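Local atomic coordinates of nucleoside hydrolase, putative (PDB entry 3FZ0), a protein that belongs to the nucleoside hydrolase family and carries a calcium ion in an alpha/beta fold built around a mixed central sheet. Residues V206-T211 / V280-A286; S214-F220 / F348-R353; R292-D298 / K342-M347. The protein carries 2 engineered substitutions. All coordinates share one frame; numbering follows the deposited sequence.

Contact 1. Residues V206-T211 / V280-A286; sequences VNWEVT and VVPDAVA. With CA (calcium ion), chain G.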
loop_
_atom_site.group_PDB
_atom_site.type_symbol
_atom_site.label_atom_id
_atom_site.label_comp_id
_atom_site.label_asym_id
_atom_site.label_seq_id
_atom_site.Cartn_x
_atom_site.Cartn_y
_atom_site.Cartn_z
ATOM N N VAL B 206 -21.253 11.539 9.139
ATOM C CA VAL B 206 -22.301 11.828 8.170
ATOM C C VAL B 206 -21.733 11.567 6.763
ATOM O O VAL B 206 -21.048 12.417 6.153
ATOM C CB VAL B 206 -22.880 13.215 8.385
ATOM C CG1 VAL B 206 -24.073 13.483 7.418
ATOM C CG2 VAL B 206 -23.294 13.368 9.888
ATOM N N ASN B 207 -22.002 10.354 6.285
ATOM C CA ASN B 207 -21.371 9.827 5.085
ATOM C C ASN B 207 -22.198 10.136 3.859
ATOM O O ASN B 207 -23.369 10.535 3.958
ATOM C CB ASN B 207 -21.170 8.309 5.201
ATOM C CG ASN B 207 -22.421 7.599 5.653
ATOM O OD1 ASN B 207 -23.296 7.270 4.854
ATOM N ND2 ASN B 207 -22.544 7.405 6.960
ATOM N N TRP B 208 -21.589 9.896 2.703
ATOM C CA TRP B 208 -22.201 10.164 1.410
ATOM C C TRP B 208 -23.595 9.530 1.225
ATOM O O TRP B 208 -24.559 10.244 0.886
ATOM C CB TRP B 208 -21.239 9.724 0.299
ATOM C CG TRP B 208 -21.793 9.750 -1.105
ATOM C CD1 TRP B 208 -21.957 8.670 -1.928
ATOM C CD2 TRP B 208 -22.212 10.895 -1.855
ATOM N NE1 TRP B 208 -22.438 9.068 -3.123
ATOM C CE2 TRP B 208 -22.610 10.427 -3.124
ATOM C CE3 TRP B 208 -22.310 12.269 -1.575
ATOM C CZ2 TRP B 208 -23.130 11.293 -4.139
ATOM C CZ3 TRP B 208 -22.804 13.140 -2.587
ATOM C CH2 TRP B 208 -23.212 12.643 -3.845
ATOM N N GLU B 209 -23.710 8.224 1.450
ATOM C CA GLU B 209 -24.961 7.497 1.161
ATOM C C GLU B 209 -26.119 7.962 2.028
ATOM O O GLU B 209 -27.217 8.110 1.559
ATOM C CB GLU B 209 -24.794 5.976 1.271
ATOM C CG GLU B 209 -23.806 5.374 0.247
ATOM C CD GLU B 209 -22.350 5.336 0.742
ATOM O OE1 GLU B 209 -22.007 6.129 1.637
ATOM O OE2 GLU B 209 -21.544 4.510 0.242
ATOM N N VAL B 210 -25.878 8.267 3.287
ATOM C CA VAL B 210 -26.975 8.777 4.085
ATOM C C VAL B 210 -27.415 10.164 3.611
ATOM O O VAL B 210 -28.596 10.495 3.736
ATOM C CB VAL B 210 -26.685 8.729 5.610
ATOM C CG1 VAL B 210 -25.740 9.848 6.038
ATOM C CG2 VAL B 210 -27.976 8.791 6.363
ATOM N N THR B 211 -26.508 10.956 3.043
ATOM C CA THR B 211 -26.921 12.272 2.509
ATOM C C THR B 211 -27.646 12.118 1.176
ATOM O O THR B 211 -28.618 12.822 0.914
ATOM C CB THR B 211 -25.790 13.321 2.472
ATOM O OG1 THR B 211 -24.848 12.976 1.454
ATOM C CG2 THR B 211 -25.071 13.414 3.862
ATOM N N VAL B 280 -28.710 16.579 -3.935
ATOM C CA VAL B 280 -28.087 16.145 -2.691
ATOM C C VAL B 280 -27.315 17.310 -2.101
ATOM O O VAL B 280 -26.534 17.926 -2.800
ATOM C CB VAL B 280 -27.116 14.987 -2.945
ATOM C CG1 VAL B 280 -26.573 14.417 -1.636
ATOM C CG2 VAL B 280 -27.804 13.890 -3.749
ATOM N N VAL B 281 -27.545 17.614 -0.821
ATOM C CA VAL B 281 -26.884 18.734 -0.134
ATOM C C VAL B 281 -26.120 18.245 1.117
ATOM O O VAL B 281 -26.494 18.547 2.232
ATOM C CB VAL B 281 -27.919 19.848 0.235
ATOM C CG1 VAL B 281 -27.208 21.120 0.640
ATOM C CG2 VAL B 281 -28.824 20.140 -0.938
ATOM N N PRO B 282 -25.032 17.489 0.931
ATOM C CA PRO B 282 -24.413 16.738 2.044
ATOM C C PRO B 282 -24.070 17.527 3.288
ATOM O O PRO B 282 -24.420 17.084 4.405
ATOM C CB PRO B 282 -23.166 16.119 1.413
ATOM C CG PRO B 282 -23.575 15.929 -0.033
ATOM C CD PRO B 282 -24.329 17.231 -0.341
ATOM N N ASP B 283 -23.378 18.662 3.141
ATOM C CA ASP B 283 -22.975 19.429 4.348
ATOM C C ASP B 283 -24.152 19.901 5.190
ATOM O O ASP B 283 -24.032 19.995 6.406
ATOM C CB ASP B 283 -22.098 20.610 3.973
ATOM C CG ASP B 283 -20.768 20.178 3.411
ATOM O OD1 ASP B 283 -20.314 19.066 3.733
ATOM O OD2 ASP B 283 -20.161 20.948 2.637
ATOM N N ALA B 284 -25.293 20.181 4.563
ATOM C CA ALA B 284 -26.469 20.635 5.312
ATOM C C ALA B 284 -26.996 19.511 6.178
ATOM O O ALA B 284 -27.469 19.749 7.300
ATOM C CB ALA B 284 -27.567 21.168 4.380
ATOM N N VAL B 285 -26.894 18.279 5.675
ATOM C CA VAL B 285 -27.343 17.113 6.432
ATOM C C VAL B 285 -26.472 16.938 7.697
ATOM O O VAL B 285 -26.960 16.633 8.798
ATOM C CB VAL B 285 -27.397 15.820 5.529
ATOM C CG1 VAL B 285 -27.842 14.577 6.312
ATOM C CG2 VAL B 285 -28.334 16.006 4.354
ATOM N N ALA B 286 -25.174 17.158 7.552
ATOM C CA ALA B 286 -24.258 17.029 8.673
ATOM C C ALA B 286 -24.569 18.085 9.748
ATOM O O ALA B 286 -24.672 17.751 10.937
ATOM C CB ALA B 286 -22.799 17.143 8.185
HETATM CA CA CA G . -17.837 20.921 1.898
HETATM O O HOH W 1 -28.770 15.721 0.797
HETATM O O HOH W 2 -18.379 18.694 2.027
HETATM O O HOH W 3 -15.948 19.542 0.551
HETATM O O HOH W 4 -18.916 20.625 -0.279
#
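The six-membered end of the W208 indole brings its edge to P282, whose CG lies near the ring plane 3.9 Å from W208 CZ3, while CG1 of V280 approaches the same corner obliquely. The second flat group, the D283 carboxylate, serves the metal: OD2 binds calcium at 2.4 Å, and OD1 accepts a hydrogen bond from a water that is itself a calcium ligand. The fold is that of the nucleoside hydrolases, and here helix 208-212, which follows sheet strand 203-206, packs on the first turn of helix 282-291; D14, D19 and the carbonyl of L134 share the metal. D283 is also placed by its backbone N, which bonds D18.

Alongside the indole, T211 also packs on P282. With chi1 at 71°, OG1 stands between its own backbone N and carbonyl carbon, and from there it donates to W208 O at 2.8 Å while lying 3.5 Å from P282 CG. CG2 takes the apolar side, 3.7 Å from V285 CB. Farther down, V206 rests on A286, its CB 3.9 Å from A286 CB. N207 caps the shorter helix, its OD1 accepting from V210 N, and the polar end of W208, NE1, bonds Y322 of the second subunit. No direct hydrogen bond joins the two segments, so apolar packing carries most of the contact. What polar linkage there is runs through one water, which donates to T211 O at 2.9 Å and accepts from V281 N at 2.8 Å.

Contact 2. Residues S214-F220 / F348-R353; sequences SPMTWGF and FLKALR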
loop_
_atom_site.group_PDB
_atom_site.type_symbol
_atom_site.label_atom_id
_atom_site.label_comp_id
_atom_site.label_asym_id
_atom_site.label_seq_id
_atom_site.Cartn_x
_atom_site.Cartn_y
_atom_site.Cartn_z
ATOM N N SER B 214 -31.185 11.553 1.856
ATOM C CA SER B 214 -31.941 12.693 2.397
ATOM C C SER B 214 -31.705 13.962 1.557
ATOM O O SER B 214 -31.072 14.913 2.021
ATOM C CB SER B 214 -31.540 12.945 3.852
ATOM O OG SER B 214 -32.344 13.948 4.391
ATOM N N PRO B 215 -32.187 13.959 0.306
ATOM C CA PRO B 215 -31.927 15.090 -0.581
ATOM C C PRO B 215 -33.085 16.063 -0.598
ATOM O O PRO B 215 -34.121 15.839 0.036
ATOM C CB PRO B 215 -31.868 14.415 -1.951
ATOM C CG PRO B 215 -32.828 13.227 -1.835
ATOM C CD PRO B 215 -32.982 12.905 -0.365
ATOM N N MET B 216 -32.964 17.124 -1.376
ATOM C CA MET B 216 -34.179 17.859 -1.710
ATOM C C MET B 216 -34.545 17.556 -3.160
ATOM O O MET B 216 -33.672 17.258 -3.989
ATOM C CB MET B 216 -34.053 19.349 -1.441
ATOM C CG MET B 216 -33.057 20.027 -2.296
ATOM S SD MET B 216 -32.956 21.779 -1.936
ATOM C CE MET B 216 -31.432 22.160 -2.854
ATOM N N THR B 217 -35.832 17.578 -3.439
ATOM C CA THR B 217 -36.333 17.536 -4.798
ATOM C C THR B 217 -36.092 18.893 -5.489
ATOM O O THR B 217 -36.116 19.951 -4.833
ATOM C CB THR B 217 -37.851 17.233 -4.738
ATOM O OG1 THR B 217 -38.049 15.855 -4.383
ATOM C CG2 THR B 217 -38.502 17.490 -6.037
ATOM N N TRP B 218 -35.872 18.876 -6.801
ATOM C CA TRP B 218 -35.849 20.111 -7.571
ATOM C C TRP B 218 -37.157 20.888 -7.437
ATOM O O TRP B 218 -37.137 22.119 -7.389
ATOM C CB TRP B 218 -35.446 19.880 -9.035
ATOM C CG TRP B 218 -33.973 19.551 -9.154
ATOM C CD1 TRP B 218 -33.430 18.354 -9.544
ATOM C CD2 TRP B 218 -32.860 20.411 -8.838
ATOM N NE1 TRP B 218 -32.064 18.418 -9.494
ATOM C CE2 TRP B 218 -31.680 19.663 -9.076
ATOM C CE3 TRP B 218 -32.750 21.736 -8.393
ATOM C CZ2 TRP B 218 -30.394 20.187 -8.873
ATOM C CZ3 TRP B 218 -31.461 22.277 -8.194
ATOM C CH2 TRP B 218 -30.299 21.493 -8.431
ATOM N N GLY B 219 -38.288 20.173 -7.366
ATOM C CA GLY B 219 -39.626 20.769 -7.112
ATOM C C GLY B 219 -39.667 21.511 -5.771
ATOM O O GLY B 219 -40.152 22.646 -5.691
ATOM N N PHE B 220 -39.123 20.893 -4.726
ATOM C CA PHE B 220 -39.024 21.538 -3.429
ATOM C C PHE B 220 -38.150 22.795 -3.565
ATOM O O PHE B 220 -38.564 23.889 -3.135
ATOM C CB PHE B 220 -38.446 20.579 -2.381
ATOM C CG PHE B 220 -38.220 21.210 -1.039
ATOM C CD1 PHE B 220 -39.247 21.222 -0.086
ATOM C CD2 PHE B 220 -36.987 21.784 -0.713
ATOM C CE1 PHE B 220 -39.041 21.802 1.169
ATOM C CE2 PHE B 220 -36.770 22.377 0.544
ATOM C CZ PHE B 220 -37.780 22.378 1.488
ATOM N N PHE B 348 -35.195 17.576 7.836
ATOM C CA PHE B 348 -34.261 18.240 6.936
ATOM C C PHE B 348 -34.901 19.339 6.039
ATOM O O PHE B 348 -34.409 20.458 5.973
ATOM C CB PHE B 348 -33.549 17.203 6.074
ATOM C CG PHE B 348 -32.565 17.792 5.097
ATOM C CD1 PHE B 348 -31.479 18.532 5.549
ATOM C CD2 PHE B 348 -32.719 17.586 3.728
ATOM C CE1 PHE B 348 -30.540 19.051 4.658
ATOM C CE2 PHE B 348 -31.801 18.115 2.804
ATOM C CZ PHE B 348 -30.709 18.846 3.259
ATOM N N LEU B 349 -36.016 19.009 5.381
ATOM C CA LEU B 349 -36.716 19.954 4.550
ATOM C C LEU B 349 -37.221 21.140 5.375
ATOM O O LEU B 349 -37.143 22.288 4.930
ATOM C CB LEU B 349 -37.866 19.282 3.803
ATOM C CG LEU B 349 -37.555 18.109 2.865
ATOM C CD1 LEU B 349 -38.823 17.707 2.080
ATOM C CD2 LEU B 349 -36.419 18.435 1.918
ATOM N N LYS B 350 -37.712 20.861 6.580
ATOM C CA LYS B 350 -38.236 21.911 7.440
ATOM C C LYS B 350 -37.114 22.897 7.815
ATOM O O LYS B 350 -37.313 24.123 7.818
ATOM C CB LYS B 350 -38.889 21.330 8.684
ATOM C CG LYS B 350 -39.575 22.379 9.512
ATOM C CD LYS B 350 -39.551 22.050 11.013
ATOM C CE LYS B 350 -39.452 23.329 11.889
ATOM N NZ LYS B 350 -40.346 24.456 11.439
ATOM N N ALA B 351 -35.937 22.353 8.110
ATOM C CA ALA B 351 -34.761 23.175 8.439
ATOM C C ALA B 351 -34.351 24.061 7.250
ATOM O O ALA B 351 -33.937 25.214 7.444
ATOM C CB ALA B 351 -33.588 22.286 8.883
ATOM N N LEU B 352 -34.450 23.513 6.028
ATOM C CA LEU B 352 -34.160 24.280 4.827
ATOM C C LEU B 352 -35.228 25.356 4.659
ATOM O O LEU B 352 -34.933 26.508 4.344
ATOM C CB LEU B 352 -34.100 23.402 3.583
ATOM C CG LEU B 352 -33.022 22.335 3.380
ATOM C CD1 LEU B 352 -33.172 21.722 1.966
ATOM C CD2 LEU B 352 -31.623 22.865 3.585
ATOM N N ARG B 353 -36.469 24.962 4.890
ATOM C CA ARG B 353 -37.587 25.890 4.866
ATOM C C ARG B 353 -37.311 27.035 5.856
ATOM O O ARG B 353 -37.536 28.201 5.540
ATOM C CB ARG B 353 -38.911 25.168 5.199
ATOM C CG ARG B 353 -40.028 25.278 4.132
ATOM C CD ARG B 353 -41.406 24.625 4.543
ATOM N NE ARG B 353 -41.259 23.268 5.095
ATOM C CZ ARG B 353 -41.405 22.128 4.407
ATOM N NH1 ARG B 353 -41.759 22.133 3.118
ATOM N NH2 ARG B 353 -41.199 20.958 5.027
#
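F220 reaches L349 by extending straight from its helix, CG anti to the backbone N (chi1 176°), which carries the ring from CB and CG out to L349; one face and most of the rim are in contact. Along one flank CD1 skirts the L349 methyl CD1, and CE1 then comes 3.8 Å from L349 CB and 3.4 Å from R353 NH1. That nitrogen lies at the ring edge, near its plane, with the guanidinium turned 79° to the phenyl, so this is no cation-pi stack. CZ ends 3.5 Å from the backbone O of L349, and on the other flank CE2 meets L352 CD1 at 3.9 Å. One face is taken by L349 CD2 in a CH-pi contact, 4.1 Å from the centroid and only 6° off the normal. The phenyl thus packs the start of helix 218-224 against the C-terminal helix 345-356, beside the short antiparallel pair of strands 216-217 and 278-279. From that pair M216 crosses L352 at about a right angle, SD 3.9 Å from the same CD1. At the near end the S214 carbonyl oxygen approaches the F348 ring obliquely, 3.4 Å from CE2, while the other side chains packing on F348 include A284, V285 and L288 of helix 282-291.

Contact 3. Residues R292-D298 / K342-M347; sequences RPESVLD and KVDNEM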
loop_
_atom_site.group_PDB
_atom_site.type_symbol
_atom_site.label_atom_id
_atom_site.label_comp_id
_atom_site.label_asym_id
_atom_site.label_seq_id
_atom_site.Cartn_x
_atom_site.Cartn_y
_atom_site.Cartn_z
ATOM N N ARG B 292 -29.707 18.897 15.611
ATOM C CA ARG B 292 -30.942 18.207 15.919
ATOM C C ARG B 292 -30.709 16.717 15.929
ATOM O O ARG B 292 -31.018 16.045 14.950
ATOM C CB ARG B 292 -32.048 18.564 14.923
ATOM C CG ARG B 292 -32.300 20.051 14.755
ATOM C CD ARG B 292 -33.703 20.310 14.281
ATOM N NE ARG B 292 -34.617 20.452 15.401
ATOM C CZ ARG B 292 -35.897 20.082 15.394
ATOM N NH1 ARG B 292 -36.439 19.532 14.319
ATOM N NH2 ARG B 292 -36.653 20.270 16.480
ATOM N N PRO B 293 -30.169 16.188 17.049
ATOM C CA PRO B 293 -29.773 14.771 17.118
ATOM C C PRO B 293 -30.949 13.812 16.891
ATOM O O PRO B 293 -30.738 12.664 16.532
ATOM C CB PRO B 293 -29.235 14.618 18.552
ATOM C CG PRO B 293 -29.928 15.743 19.338
ATOM C CD PRO B 293 -29.944 16.881 18.334
ATOM N N GLU B 294 -32.167 14.299 17.093
ATOM C CA GLU B 294 -33.390 13.524 16.904
ATOM C C GLU B 294 -33.675 13.269 15.419
ATOM O O GLU B 294 -34.514 12.438 15.083
ATOM C CB GLU B 294 -34.596 14.199 17.595
ATOM C CG GLU B 294 -35.000 15.592 17.009
ATOM C CD GLU B 294 -34.271 16.820 17.660
ATOM O OE1 GLU B 294 -33.138 16.675 18.181
ATOM O OE2 GLU B 294 -34.849 17.946 17.640
ATOM N N SER B 295 -32.955 13.967 14.541
ATOM C CA SER B 295 -33.039 13.730 13.093
ATOM C C SER B 295 -32.360 12.434 12.648
ATOM O O SER B 295 -32.558 12.015 11.516
ATOM C CB SER B 295 -32.440 14.891 12.304
ATOM O OG SER B 295 -31.023 14.834 12.354
ATOM N N VAL B 296 -31.548 11.838 13.523
ATOM C CA VAL B 296 -30.901 10.579 13.224
ATOM C C VAL B 296 -31.930 9.491 13.496
ATOM O O VAL B 296 -32.249 9.217 14.626
ATOM C CB VAL B 296 -29.593 10.379 14.074
ATOM C CG1 VAL B 296 -29.029 8.956 13.949
ATOM C CG2 VAL B 296 -28.537 11.423 13.722
ATOM N N LEU B 297 -32.461 8.888 12.450
ATOM C CA LEU B 297 -33.435 7.801 12.596
ATOM C C LEU B 297 -32.768 6.438 12.800
ATOM O O LEU B 297 -33.337 5.558 13.443
ATOM C CB LEU B 297 -34.410 7.757 11.407
ATOM C CG LEU B 297 -35.419 8.923 11.290
ATOM C CD1 LEU B 297 -36.364 8.772 10.063
ATOM C CD2 LEU B 297 -36.224 9.204 12.636
ATOM N N ASP B 298 -31.563 6.278 12.253
ATOM C CA ASP B 298 -30.845 5.011 12.315
ATOM C C ASP B 298 -29.355 5.250 12.231
ATOM O O ASP B 298 -28.896 6.135 11.482
ATOM C CB ASP B 298 -31.286 4.081 11.180
ATOM C CG ASP B 298 -31.174 2.615 11.544
ATOM O OD1 ASP B 298 -30.553 2.250 12.589
ATOM O OD2 ASP B 298 -31.700 1.802 10.762
ATOM N N LYS B 342 -29.577 6.545 8.523
ATOM C CA LYS B 342 -30.796 7.237 8.125
ATOM C C LYS B 342 -31.060 8.553 8.866
ATOM O O LYS B 342 -31.056 8.594 10.100
ATOM C CB LYS B 342 -32.041 6.349 8.217
ATOM C CG LYS B 342 -33.198 7.018 7.484
ATOM C CD LYS B 342 -34.287 6.082 7.128
ATOM C CE LYS B 342 -35.448 6.816 6.363
ATOM N NZ LYS B 342 -35.092 7.187 4.946
ATOM N N VAL B 343 -31.306 9.597 8.080
ATOM C CA VAL B 343 -31.702 10.911 8.560
ATOM C C VAL B 343 -33.142 11.223 8.178
ATOM O O VAL B 343 -33.599 10.877 7.079
ATOM C CB VAL B 343 -30.751 12.004 8.049
ATOM C CG1 VAL B 343 -31.317 13.405 8.267
ATOM C CG2 VAL B 343 -29.394 11.884 8.778
ATOM N N ASP B 344 -33.851 11.882 9.102
ATOM C CA ASP B 344 -35.264 12.254 8.941
ATOM C C ASP B 344 -35.362 13.308 7.844
ATOM O O ASP B 344 -34.984 14.456 8.064
ATOM C CB ASP B 344 -35.776 12.806 10.262
ATOM C CG ASP B 344 -37.266 13.039 10.274
ATOM O OD1 ASP B 344 -37.860 13.455 9.248
ATOM O OD2 ASP B 344 -37.865 12.825 11.350
ATOM N N ASN B 345 -35.826 12.903 6.660
ATOM C CA ASN B 345 -35.947 13.829 5.507
ATOM C C ASN B 345 -36.885 15.016 5.781
ATOM O O ASN B 345 -36.581 16.147 5.463
ATOM C CB ASN B 345 -36.389 13.122 4.212
ATOM C CG ASN B 345 -36.191 14.004 2.993
ATOM O OD1 ASN B 345 -35.074 14.503 2.758
ATOM N ND2 ASN B 345 -37.270 14.255 2.243
ATOM N N GLU B 346 -38.017 14.712 6.393
ATOM C CA GLU B 346 -38.997 15.697 6.802
ATOM C C GLU B 346 -38.370 16.816 7.682
ATOM O O GLU B 346 -38.580 17.993 7.406
ATOM C CB GLU B 346 -40.147 14.971 7.497
ATOM C CG GLU B 346 -41.432 15.772 7.638
ATOM C CD GLU B 346 -42.694 14.868 7.584
ATOM O OE1 GLU B 346 -42.578 13.672 7.163
ATOM O OE2 GLU B 346 -43.810 15.371 7.938
ATOM N N MET B 347 -37.562 16.441 8.689
ATOM C CA MET B 347 -36.903 17.430 9.553
ATOM C C MET B 347 -35.872 18.235 8.781
ATOM O O MET B 347 -35.693 19.428 9.054
ATOM C CB MET B 347 -36.220 16.780 10.745
ATOM C CG MET B 347 -37.083 16.594 11.951
ATOM S SD MET B 347 -36.134 16.030 13.383
ATOM C CE MET B 347 -34.839 17.214 13.417
#
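M347 crosses R292 obliquely and E294 at about a right angle. Its chain is extended as far as SD and bends there (chi3 52°), putting CE 3.5 Å from S295 CB, with SD 3.8 Å from E294 CG; the modelled approach of CE to R292 is implausibly close, and its exact position is doubtful. Next to this thioether, E294 OE2 lies over one face of the R292 guanidinium, a salt bridge of charges alone since no N-H points at the oxygen. L297 in turn slants across D344, CG 4.0 Å from D344 CB. The backbones belong to two antiparallel strands at one side of the main sheet, 296-306 and 337-343, and they make a classic beta bulge: L297 and D298 both face K342, whose O accepts from L297 N at 2.8 Å and D298 N at 3.2 Å. V296 and V343 share the sheet face covered by helix 282-291. At the strand's end D344 N donates to S295 O at 2.7 Å, in the carbonyl plane, and the D344 carboxylate then caps helix 345-356 by accepting from M347 N. The chemistry implies a division of labour: directional backbone bonds fix the register between the strands, whereas the R292-E294 attraction acts within 292-298 and probably only helps hold those side chains beside M347.

Overall arrangement
Followed from the N terminus, the chain builds most of the main sheet before it reaches 206-211 and, almost at once, 214-220. Contact 1 closes when 280-286 returns to the former, across 68 residues that include the unmodelled 259-276; contact 2 remains open until 348-353, so the two loops cross. Contact 3 starts only after contact 1 is complete, at 292-298, and its closure by 342-347 falls wholly within the span of contact 2. Helix 282-291 leads from contact 1 into contact 3, and helix 345-356 from contact 3 into contact 2. V285 touches both F348 and V343, and V210 packs on K342, tying the calcium-binding helix, the main sheet and the C-terminal helix together.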